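Local coordinates for GH26C (Muricauda sp. MAR_2010_75, PDB 6Q78), which is a family 26 glycoside hydrolase that probably cleaves internal beta-1,4-mannosidic linkages in mannan polysaccharides, at residues F156-R161 with E201-F206; E191-Y196 with W249-T254; G300-Q305 with N354-A359. All coordinates share one frame; numbering follows the deposited sequence.

Contact 1 of 3, residues F156-R161 with E201-F206; sequences FCWHFR and EKIASF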
loop_
_atom_site.group_PDB
_atom_site.type_symbol
_atom_site.label_atom_id
_atom_site.label_comp_id
_atom_site.label_asym_id
_atom_site.label_seq_id
_atom_site.Cartn_x
_atom_site.Cartn_y
_atom_site.Cartn_z
ATOM N N PHE A 156 -2.200 -4.584 -0.984
ATOM C CA PHE A 156 -3.494 -4.516 -0.298
ATOM C C PHE A 156 -3.390 -3.769 1.016
ATOM O O PHE A 156 -2.536 -4.104 1.854
ATOM C CB PHE A 156 -4.008 -5.910 0.077
ATOM C CG PHE A 156 -4.752 -6.627 -1.018
ATOM C CD1 PHE A 156 -4.062 -7.153 -2.125
ATOM C CD2 PHE A 156 -6.129 -6.762 -0.954
ATOM C CE1 PHE A 156 -4.746 -7.843 -3.143
ATOM C CE2 PHE A 156 -6.816 -7.485 -1.957
ATOM C CZ PHE A 156 -6.113 -8.026 -3.041
ATOM N N CYS A 157 -4.279 -2.796 1.208
ATOM C CA CYS A 157 -4.546 -2.223 2.521
ATOM C C CYS A 157 -5.810 -2.897 3.054
ATOM O O CYS A 157 -6.360 -3.813 2.427
ATOM C CB CYS A 157 -4.652 -0.692 2.454
ATOM S SG CYS A 157 -6.050 -0.104 1.433
ATOM N N TRP A 158 -6.261 -2.487 4.247
ATOM C CA TRP A 158 -7.407 -3.139 4.883
ATOM C C TRP A 158 -8.180 -2.108 5.692
ATOM O O TRP A 158 -7.834 -1.826 6.853
ATOM C CB TRP A 158 -6.907 -4.265 5.767
ATOM C CG TRP A 158 -8.011 -5.103 6.342
ATOM C CD1 TRP A 158 -9.329 -5.151 5.931
ATOM C CD2 TRP A 158 -7.887 -6.078 7.380
ATOM N NE1 TRP A 158 -10.039 -6.082 6.685
ATOM C CE2 TRP A 158 -9.165 -6.667 7.573
ATOM C CE3 TRP A 158 -6.830 -6.489 8.184
ATOM C CZ2 TRP A 158 -9.382 -7.666 8.510
ATOM C CZ3 TRP A 158 -7.065 -7.471 9.148
ATOM C CH2 TRP A 158 -8.319 -8.042 9.294
ATOM N N HIS A 159 -9.259 -1.573 5.095
ATOM C CA HIS A 159 -10.167 -0.719 5.853
ATOM C C HIS A 159 -11.122 -1.649 6.594
ATOM O O HIS A 159 -12.230 -1.984 6.137
ATOM C CB HIS A 159 -10.870 0.287 4.953
ATOM C CG HIS A 159 -9.986 1.416 4.521
ATOM N ND1 HIS A 159 -9.142 1.320 3.432
ATOM C CD2 HIS A 159 -9.833 2.675 5.013
ATOM C CE1 HIS A 159 -8.485 2.464 3.290
ATOM N NE2 HIS A 159 -8.870 3.295 4.246
ATOM N N PHE A 160 -10.635 -2.108 7.755
ATOM C CA PHE A 160 -11.264 -3.156 8.566
ATOM C C PHE A 160 -12.313 -2.530 9.478
ATOM O O PHE A 160 -11.992 -1.737 10.359
ATOM C CB PHE A 160 -10.119 -3.825 9.336
ATOM C CG PHE A 160 -10.522 -4.941 10.305
ATOM C CD1 PHE A 160 -11.688 -5.662 10.143
ATOM C CD2 PHE A 160 -9.665 -5.281 11.342
ATOM C CE1 PHE A 160 -12.006 -6.697 11.040
ATOM C CE2 PHE A 160 -9.998 -6.268 12.250
ATOM C CZ PHE A 160 -11.169 -6.971 12.106
ATOM N N ARG A 161 -13.578 -2.830 9.215
ATOM C CA ARG A 161 -14.642 -2.289 10.053
ATOM C C ARG A 161 -14.517 -2.853 11.461
ATOM O O ARG A 161 -14.209 -4.031 11.657
ATOM C CB ARG A 161 -16.020 -2.579 9.435
ATOM C CG ARG A 161 -16.190 -1.842 8.113
ATOM C CD ARG A 161 -17.468 -2.220 7.383
ATOM N NE ARG A 161 -17.342 -1.852 5.980
ATOM C CZ ARG A 161 -17.608 -0.659 5.474
ATOM N NH1 ARG A 161 -18.040 0.325 6.250
ATOM N NH2 ARG A 161 -17.406 -0.451 4.161
ATOM N N GLU A 201 -8.259 -15.617 8.760
ATOM C CA GLU A 201 -8.433 -16.848 7.990
ATOM C C GLU A 201 -9.051 -16.557 6.628
ATOM O O GLU A 201 -8.678 -17.190 5.628
ATOM C CB GLU A 201 -9.269 -17.847 8.795
ATOM C CG GLU A 201 -8.476 -18.398 10.000
ATOM C CD GLU A 201 -9.342 -18.889 11.163
ATOM O OE1 GLU A 201 -10.558 -19.141 10.968
ATOM O OE2 GLU A 201 -8.802 -19.031 12.290
ATOM N N LYS A 202 -9.979 -15.590 6.559
ATOM C CA LYS A 202 -10.542 -15.204 5.261
ATOM C C LYS A 202 -9.493 -14.513 4.394
ATOM O O LYS A 202 -9.378 -14.809 3.199
ATOM C CB LYS A 202 -11.743 -14.263 5.469
ATOM C CG LYS A 202 -12.381 -13.756 4.167
ATOM C CD LYS A 202 -12.910 -14.943 3.326
ATOM C CE LYS A 202 -13.299 -14.493 1.904
ATOM N NZ LYS A 202 -14.437 -13.508 1.925
ATOM N N ILE A 203 -8.690 -13.610 4.973
ATOM C CA ILE A 203 -7.592 -13.021 4.211
ATOM C C ILE A 203 -6.668 -14.110 3.675
ATOM O O ILE A 203 -6.229 -14.062 2.517
ATOM C CB ILE A 203 -6.836 -11.995 5.079
ATOM C CG1 ILE A 203 -7.708 -10.730 5.224
ATOM C CG2 ILE A 203 -5.448 -11.662 4.436
ATOM C CD1 ILE A 203 -7.109 -9.692 6.153
ATOM N N ALA A 204 -6.337 -15.100 4.512
ATOM C CA ALA A 204 -5.418 -16.154 4.084
ATOM C C ALA A 204 -6.013 -16.998 2.970
ATOM O O ALA A 204 -5.312 -17.315 1.996
ATOM C CB ALA A 204 -5.046 -17.030 5.278
ATOM N N SER A 205 -7.286 -17.399 3.092
ATOM C CA SER A 205 -7.875 -18.237 2.056
ATOM C C SER A 205 -7.988 -17.465 0.747
ATOM O O SER A 205 -7.706 -18.016 -0.335
ATOM C CB SER A 205 -9.218 -18.817 2.507
ATOM O OG SER A 205 -10.184 -17.809 2.631
ATOM N N PHE A 206 -8.336 -16.175 0.813
ATOM C CA PHE A 206 -8.363 -15.388 -0.414
ATOM C C PHE A 206 -6.969 -15.299 -1.008
ATOM O O PHE A 206 -6.780 -15.473 -2.227
ATOM C CB PHE A 206 -8.916 -13.978 -0.123
ATOM C CG PHE A 206 -8.931 -13.072 -1.320
ATOM C CD1 PHE A 206 -7.835 -12.280 -1.628
ATOM C CD2 PHE A 206 -10.032 -13.048 -2.168
ATOM C CE1 PHE A 206 -7.871 -11.434 -2.732
ATOM C CE2 PHE A 206 -10.052 -12.228 -3.287
ATOM C CZ PHE A 206 -8.990 -11.426 -3.571
#
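Trp158 with Ile203 and Phe156 with Phe206 are the two pairs that make this contact, a worked example of how a TIM barrel seals the gap between a strand and the helix outside it. Phe156 belongs to strand 153-157 and Trp158 follows close behind it; helix 193-208 then leads to the parallel neighbouring strand 220-223, giving a beta-alpha-beta crossover. Ile203 comes in obliquely and sets its terminal methyl over one face of the indole. This CD1 methyl stands 3.6 Å from the centroid of the six-membered ring of Trp158, only 4° off the ring normal, a CH-pi contact in which one methyl is nearly equidistant from all six ring carbons. The opposite face of the indole is taken by Phe160, whose CB lies 3.4 Å above the Trp158 plane, so the flat group is held between an aliphatic tip and a neighbour from its own loop. Trp158 can lie between them because its CG is turned anti to the backbone N (chi1 -173°), and its NE1 is hydrogen-bonded to Thr121 OG1, which further restricts the ring's rotation. Nothing polar bridges the two segments here. The second pair meets differently: the side chains of Phe156 and Phe206 cross at about a right angle, and the rings meet obliquely through one corner of each. Phe156 also packs on Ile140 and Val144 of helix 132-150 and stacks with Phe117, while Phe206 reaches Glu137 and Arg141 of the same helix, which places the pair in the seam between two barrel helices. At their point of meeting, Phe156 CZ is 3.8 Å from Phe206 CE1, with Phe156 CE2 following at 4.2 Å from that same carbon.

Contact 2 of 3, residues E191-Y196 with W249-T254; sequences ENHDYY and WQFTVT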
loop_
_atom_site.group_PDB
_atom_site.type_symbol
_atom_site.label_atom_id
_atom_site.label_comp_id
_atom_site.label_asym_id
_atom_site.label_seq_id
_atom_site.Cartn_x
_atom_site.Cartn_y
_atom_site.Cartn_z
ATOM N N GLU A 191 -12.438 -9.937 23.812
ATOM C CA GLU A 191 -13.697 -10.617 23.535
ATOM C C GLU A 191 -13.934 -10.829 22.045
ATOM O O GLU A 191 -14.766 -11.671 21.672
ATOM C CB GLU A 191 -14.860 -9.897 24.222
ATOM C CG GLU A 191 -15.102 -8.515 23.677
ATOM C CD GLU A 191 -16.357 -7.881 24.251
ATOM O OE1 GLU A 191 -17.464 -8.361 23.938
ATOM O OE2 GLU A 191 -16.233 -6.907 25.020
ATOM N N ASN A 192 -13.204 -10.119 21.186
ATOM C CA ASN A 192 -13.340 -10.287 19.741
ATOM C C ASN A 192 -12.132 -10.965 19.098
ATOM O O ASN A 192 -11.939 -10.877 17.872
ATOM C CB ASN A 192 -13.613 -8.935 19.070
ATOM C CG ASN A 192 -14.966 -8.368 19.463
ATOM O OD1 ASN A 192 -15.935 -9.111 19.569
ATOM N ND2 ASN A 192 -15.023 -7.065 19.744
ATOM N N HIS A 193 -11.330 -11.693 19.876
ATOM C CA HIS A 193 -10.109 -12.282 19.327
ATOM C C HIS A 193 -10.416 -13.424 18.362
ATOM O O HIS A 193 -9.784 -13.525 17.304
ATOM C CB HIS A 193 -9.211 -12.736 20.487
ATOM C CG HIS A 193 -7.898 -13.293 20.048
ATOM N ND1 HIS A 193 -6.988 -12.551 19.328
ATOM C CD2 HIS A 193 -7.337 -14.512 20.234
ATOM C CE1 HIS A 193 -5.919 -13.297 19.078
ATOM N NE2 HIS A 193 -6.101 -14.482 19.641
ATOM N N ASP A 194 -11.368 -14.300 18.696
ATOM C CA ASP A 194 -11.734 -15.356 17.757
ATOM C C ASP A 194 -12.343 -14.776 16.487
ATOM O O ASP A 194 -12.052 -15.249 15.379
ATOM C CB ASP A 194 -12.706 -16.327 18.422
ATOM C CG ASP A 194 -12.019 -17.260 19.400
ATOM O OD1 ASP A 194 -12.704 -17.772 20.314
ATOM O OD2 ASP A 194 -10.800 -17.467 19.268
ATOM N N TYR A 195 -13.167 -13.726 16.622
ATOM C CA TYR A 195 -13.682 -13.011 15.453
ATOM C C TYR A 195 -12.546 -12.525 14.562
ATOM O O TYR A 195 -12.595 -12.651 13.319
ATOM C CB TYR A 195 -14.480 -11.810 15.964
ATOM C CG TYR A 195 -14.967 -10.822 14.929
ATOM C CD1 TYR A 195 -14.189 -9.747 14.549
ATOM C CD2 TYR A 195 -16.229 -10.923 14.378
ATOM C CE1 TYR A 195 -14.638 -8.812 13.637
ATOM C CE2 TYR A 195 -16.683 -9.984 13.439
ATOM C CZ TYR A 195 -15.880 -8.926 13.101
ATOM O OH TYR A 195 -16.325 -7.992 12.189
ATOM N N TYR A 196 -11.515 -11.947 15.179
ATOM C CA TYR A 196 -10.394 -11.432 14.392
ATOM C C TYR A 196 -9.617 -12.568 13.720
ATOM O O TYR A 196 -9.213 -12.447 12.552
ATOM C CB TYR A 196 -9.469 -10.623 15.304
ATOM C CG TYR A 196 -8.275 -10.055 14.596
ATOM C CD1 TYR A 196 -8.445 -9.256 13.465
ATOM C CD2 TYR A 196 -6.974 -10.315 15.035
ATOM C CE1 TYR A 196 -7.357 -8.712 12.786
ATOM C CE2 TYR A 196 -5.849 -9.751 14.359
ATOM C CZ TYR A 196 -6.076 -8.967 13.233
ATOM O OH TYR A 196 -5.049 -8.420 12.507
ATOM N N TRP A 249 0.350 -6.243 15.704
ATOM C CA TRP A 249 1.127 -6.483 14.492
ATOM C C TRP A 249 1.832 -7.836 14.543
ATOM O O TRP A 249 1.817 -8.594 13.564
ATOM C CB TRP A 249 2.149 -5.366 14.299
ATOM C CG TRP A 249 1.890 -4.549 13.057
ATOM C CD1 TRP A 249 1.051 -3.480 12.962
ATOM C CD2 TRP A 249 2.428 -4.749 11.731
ATOM N NE1 TRP A 249 1.051 -2.984 11.680
ATOM C CE2 TRP A 249 1.884 -3.744 10.907
ATOM C CE3 TRP A 249 3.365 -5.652 11.171
ATOM C CZ2 TRP A 249 2.220 -3.635 9.560
ATOM C CZ3 TRP A 249 3.659 -5.547 9.861
ATOM C CH2 TRP A 249 3.118 -4.538 9.076
ATOM N N GLN A 250 2.489 -8.142 15.671
ATOM C CA GLN A 250 3.252 -9.385 15.747
ATOM C C GLN A 250 2.326 -10.592 15.717
ATOM O O GLN A 250 2.628 -11.598 15.057
ATOM C CB GLN A 250 4.157 -9.393 16.976
ATOM C CG GLN A 250 5.209 -8.285 16.908
ATOM C CD GLN A 250 6.099 -8.278 18.125
ATOM O OE1 GLN A 250 5.786 -8.892 19.145
ATOM N NE2 GLN A 250 7.218 -7.553 18.034
ATOM N N PHE A 251 1.202 -10.521 16.436
ATOM C CA PHE A 251 0.235 -11.604 16.365
ATOM C C PHE A 251 -0.232 -11.807 14.934
ATOM O O PHE A 251 -0.320 -12.956 14.454
ATOM C CB PHE A 251 -0.983 -11.336 17.246
ATOM C CG PHE A 251 -2.042 -12.347 17.042
ATOM C CD1 PHE A 251 -1.969 -13.567 17.702
ATOM C CD2 PHE A 251 -3.082 -12.104 16.162
ATOM C CE1 PHE A 251 -2.920 -14.534 17.464
ATOM C CE2 PHE A 251 -4.032 -13.071 15.916
ATOM C CZ PHE A 251 -3.955 -14.282 16.563
ATOM N N THR A 252 -0.504 -10.712 14.223
ATOM C CA THR A 252 -1.074 -10.815 12.882
ATOM C C THR A 252 -0.083 -11.441 11.915
ATOM O O THR A 252 -0.441 -12.334 11.129
ATOM C CB THR A 252 -1.487 -9.421 12.408
ATOM O OG1 THR A 252 -2.499 -8.931 13.293
ATOM C CG2 THR A 252 -2.065 -9.460 11.020
ATOM N N VAL A 253 1.164 -10.960 11.932
ATOM C CA VAL A 253 2.155 -11.547 11.023
ATOM C C VAL A 253 2.332 -13.035 11.301
ATOM O O VAL A 253 2.358 -13.866 10.378
ATOM C CB VAL A 253 3.478 -10.782 11.142
ATOM C CG1 VAL A 253 4.595 -11.513 10.388
ATOM C CG2 VAL A 253 3.279 -9.382 10.580
ATOM N N THR A 254 2.497 -13.398 12.582
ATOM C CA THR A 254 2.755 -14.790 12.912
ATOM C C THR A 254 1.562 -15.672 12.583
ATOM O O THR A 254 1.733 -16.804 12.112
ATOM C CB THR A 254 3.144 -14.862 14.386
ATOM O OG1 THR A 254 4.373 -14.132 14.574
ATOM C CG2 THR A 254 3.330 -16.300 14.863
#
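Two adjacent outer helices of the TIM barrel, 193-208 and 242-259, meet here through His193 and Tyr196 on one and Phe251 and Thr252 on the other. Tyr196 extends toward the other helix, its CG anti to the backbone N (chi1 180°), and its OH donates to Thr252 OG1 at 2.7 Å, with the acceptor at the edge of the phenol ring and in its plane. Thr252 OG1 passes the chain on to the backbone oxygen of Leu248. The phenol also slides past Phe251, edge beside edge, CE2 of Tyr196 lying 4.1 Å from CD2 of Phe251. His193 approaches the phenyl ring from over one face, placing CE1 3.3 Å above its plane and toward the rim; the ring planes are inclined at 58°, and the imidazole is held by a hydrogen bond from ND1 to Ile186 O. A phenylalanine in place of Tyr196 would probably leave Thr252 OG1 without its donor across the interface while keeping most of the ring packing. The chemistry thus implies a largely aromatic seam fastened by a single direct hydrogen bond, whose threonine both accepts from the neighbouring helix and donates within its own.

Contact 3 of 3, residues G300-Q305 with N354-A359; sequences GDFNNQ and NNLFEA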
loop_
_atom_site.group_PDB
_atom_site.type_symbol
_atom_site.label_atom_id
_atom_site.label_comp_id
_atom_site.label_asym_id
_atom_site.label_seq_id
_atom_site.Cartn_x
_atom_site.Cartn_y
_atom_site.Cartn_z
ATOM N N GLY A 300 -0.835 15.439 3.375
ATOM C CA GLY A 300 -0.869 16.752 4.004
ATOM C C GLY A 300 0.243 17.687 3.558
ATOM O O GLY A 300 0.011 18.889 3.382
ATOM N N ASP A 301 1.464 17.151 3.352
ATOM C CA ASP A 301 2.546 18.051 2.973
ATOM C C ASP A 301 2.440 18.515 1.532
ATOM O O ASP A 301 3.113 19.491 1.166
ATOM C CB ASP A 301 3.899 17.413 3.255
ATOM C CG ASP A 301 4.146 17.220 4.743
ATOM O OD1 ASP A 301 3.722 18.090 5.543
ATOM O OD2 ASP A 301 4.759 16.188 5.106
ATOM N N PHE A 302 1.546 17.909 0.759
ATOM C CA PHE A 302 1.291 18.285 -0.623
ATOM C C PHE A 302 0.021 19.111 -0.799
ATOM O O PHE A 302 -0.263 19.564 -1.912
ATOM C CB PHE A 302 1.244 17.039 -1.512
ATOM C CG PHE A 302 2.552 16.289 -1.583
ATOM C CD1 PHE A 302 3.664 16.863 -2.187
ATOM C CD2 PHE A 302 2.675 15.021 -1.033
ATOM C CE1 PHE A 302 4.868 16.191 -2.249
ATOM C CE2 PHE A 302 3.891 14.339 -1.102
ATOM C CZ PHE A 302 4.986 14.932 -1.727
ATOM N N ASN A 303 -0.727 19.371 0.273
ATOM C CA ASN A 303 -2.047 19.990 0.130
ATOM C C ASN A 303 -1.910 21.512 0.145
ATOM O O ASN A 303 -2.159 22.195 1.146
ATOM C CB ASN A 303 -3.000 19.496 1.213
ATOM C CG ASN A 303 -4.448 19.871 0.906
ATOM O OD1 ASN A 303 -4.701 20.720 0.062
ATOM N ND2 ASN A 303 -5.398 19.223 1.579
ATOM N N ASN A 304 -1.478 22.050 -1.001
ATOM C CA ASN A 304 -1.279 23.493 -1.168
ATOM C C ASN A 304 -0.391 24.071 -0.064
ATOM O O ASN A 304 -0.716 25.091 0.546
ATOM C CB ASN A 304 -2.607 24.257 -1.160
ATOM C CG ASN A 304 -3.521 23.889 -2.279
ATOM O OD1 ASN A 304 -4.568 23.275 -2.054
ATOM N ND2 ASN A 304 -3.175 24.304 -3.487
ATOM N N GLN A 305 0.719 23.393 0.221
ATOM C CA GLN A 305 1.648 23.820 1.262
ATOM C C GLN A 305 2.944 24.390 0.694
ATOM O O GLN A 305 3.882 24.655 1.460
ATOM C CB GLN A 305 1.968 22.641 2.188
ATOM C CG GLN A 305 0.763 22.029 2.907
ATOM C CD GLN A 305 0.213 22.901 4.003
ATOM O OE1 GLN A 305 0.708 22.876 5.138
ATOM N NE2 GLN A 305 -0.810 23.680 3.692
ATOM N N ASN A 354 7.357 19.245 -10.200
ATOM C CA ASN A 354 8.165 20.111 -9.342
ATOM C C ASN A 354 7.980 19.841 -7.856
ATOM O O ASN A 354 8.828 20.263 -7.049
ATOM C CB ASN A 354 7.796 21.573 -9.581
ATOM C CG ASN A 354 8.026 21.987 -11.021
ATOM O OD1 ASN A 354 8.967 21.522 -11.664
ATOM N ND2 ASN A 354 7.157 22.847 -11.539
ATOM N N ASN A 355 6.874 19.213 -7.468
ATOM C CA ASN A 355 6.578 18.993 -6.057
ATOM C C ASN A 355 6.742 17.517 -5.715
ATOM O O ASN A 355 7.657 17.141 -4.985
ATOM C CB ASN A 355 5.180 19.496 -5.688
ATOM C CG ASN A 355 5.056 21.005 -5.785
ATOM O OD1 ASN A 355 5.947 21.699 -6.309
ATOM N ND2 ASN A 355 3.944 21.535 -5.259
ATOM N N LEU A 356 5.869 16.660 -6.228
ATOM C CA LEU A 356 5.951 15.243 -5.906
ATOM C C LEU A 356 7.278 14.648 -6.361
ATOM O O LEU A 356 7.965 13.978 -5.580
ATOM C CB LEU A 356 4.775 14.496 -6.537
ATOM C CG LEU A 356 4.862 12.988 -6.317
ATOM C CD1 LEU A 356 4.773 12.622 -4.805
ATOM C CD2 LEU A 356 3.719 12.324 -7.059
ATOM N N PHE A 357 7.666 14.884 -7.624
ATOM C CA PHE A 357 8.892 14.255 -8.118
ATOM C C PHE A 357 10.096 14.667 -7.286
ATOM O O PHE A 357 10.962 13.836 -6.970
ATOM C CB PHE A 357 9.128 14.595 -9.584
ATOM C CG PHE A 357 10.358 13.936 -10.163
ATOM C CD1 PHE A 357 10.320 12.595 -10.540
ATOM C CD2 PHE A 357 11.552 14.644 -10.282
ATOM C CE1 PHE A 357 11.477 11.977 -11.074
ATOM C CE2 PHE A 357 12.697 14.035 -10.801
ATOM C CZ PHE A 357 12.653 12.709 -11.200
ATOM N N GLU A 358 10.171 15.942 -6.929
ATOM C CA GLU A 358 11.281 16.416 -6.109
ATOM C C GLU A 358 11.290 15.746 -4.743
ATOM O O GLU A 358 12.347 15.339 -4.250
ATOM C CB GLU A 358 11.203 17.939 -5.981
ATOM C CG GLU A 358 11.522 18.612 -7.281
ATOM C CD GLU A 358 12.964 18.392 -7.649
ATOM O OE1 GLU A 358 13.796 18.409 -6.718
ATOM O OE2 GLU A 358 13.262 18.177 -8.840
ATOM N N ALA A 359 10.128 15.616 -4.107
ATOM C CA ALA A 359 10.111 14.942 -2.815
ATOM C C ALA A 359 10.546 13.490 -2.932
ATOM O O ALA A 359 11.111 12.933 -1.983
ATOM C CB ALA A 359 8.710 15.040 -2.199
HETATM O O HOH W 1 2.233 20.412 -3.272
#
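Phe302 O is gripped twice, by the backbone N of Asn304 at 2.9 Å and by a water at 3.0 Å that accepts in turn from Asn355 ND2 at 2.9 Å. The first bond closes an inverse gamma turn centred on Asn303; the second links the turn to Asn355 of helix 351-361 through one water. The amide of Asn355 is fixed at both ends, since its OD1 receives a hydrogen bond from Gln307 NE2, and this leaves its NH2 facing the water. Beside the water bridge, the contact is apolar. The Phe302 ring points its outer edge at the helix: its CZ lies 3.8 Å from Ala359 CB, which sits in the ring plane, and 3.9 Å from Leu356 CD1, which comes in obliquely, the leucine side chain crossing the phenylalanine at about a right angle. With CG of Leu356 anti to the backbone N (chi1 176°) and chi2 at 64°, CD1 is the methyl that meets the ring. The water oxygen also lies at the edge of the ring, close to its plane.

In the barrel, residues 300-305 lie in the loop from strand 293-298 to helix 306-327, and helix 351-361 leads on to the last strand of the closed sheet, 369-372. Phe302 therefore fills the space between two neighbouring barrel helices, and Ala313 of helix 306-327 touches both it and Ala359. Phe302 also touches Thr336 of strand 330-336. Gln305 folds back on its own loop: NE2 donates to Asn303 O at 3.2 Å, bent to 141° at the hydrogen and arriving from above the carbonyl plane, with a weaker second bond to Asn304 O. Asp301, one residue before Phe302, forms salt bridges with Lys316 and Arg312 of helix 306-327.

In the fold
Contacts 1 and 2 touch: they share helix 193-208, their centres are 12 Å apart, and Tyr196 of contact 2 packs on the aromatic loop of contact 1, with CD1 3.6 Å from Phe160 CE2 and CE1 3.7 Å from Trp158 CH2. Contact 3 stands apart, on the opposite side of the chain's centre, with centres 31 Å from contact 1 and 37 Å from contact 2; its nearest atoms are about 15 Å and 20 Å away. The loop of contact 1 also meets a Tris molecule, probably from the crystallisation liquor, through His159 NE2, at the C-terminal ends of the barrel strands, where TIM-barrel enzymes have their active sites, so probably near the active site here.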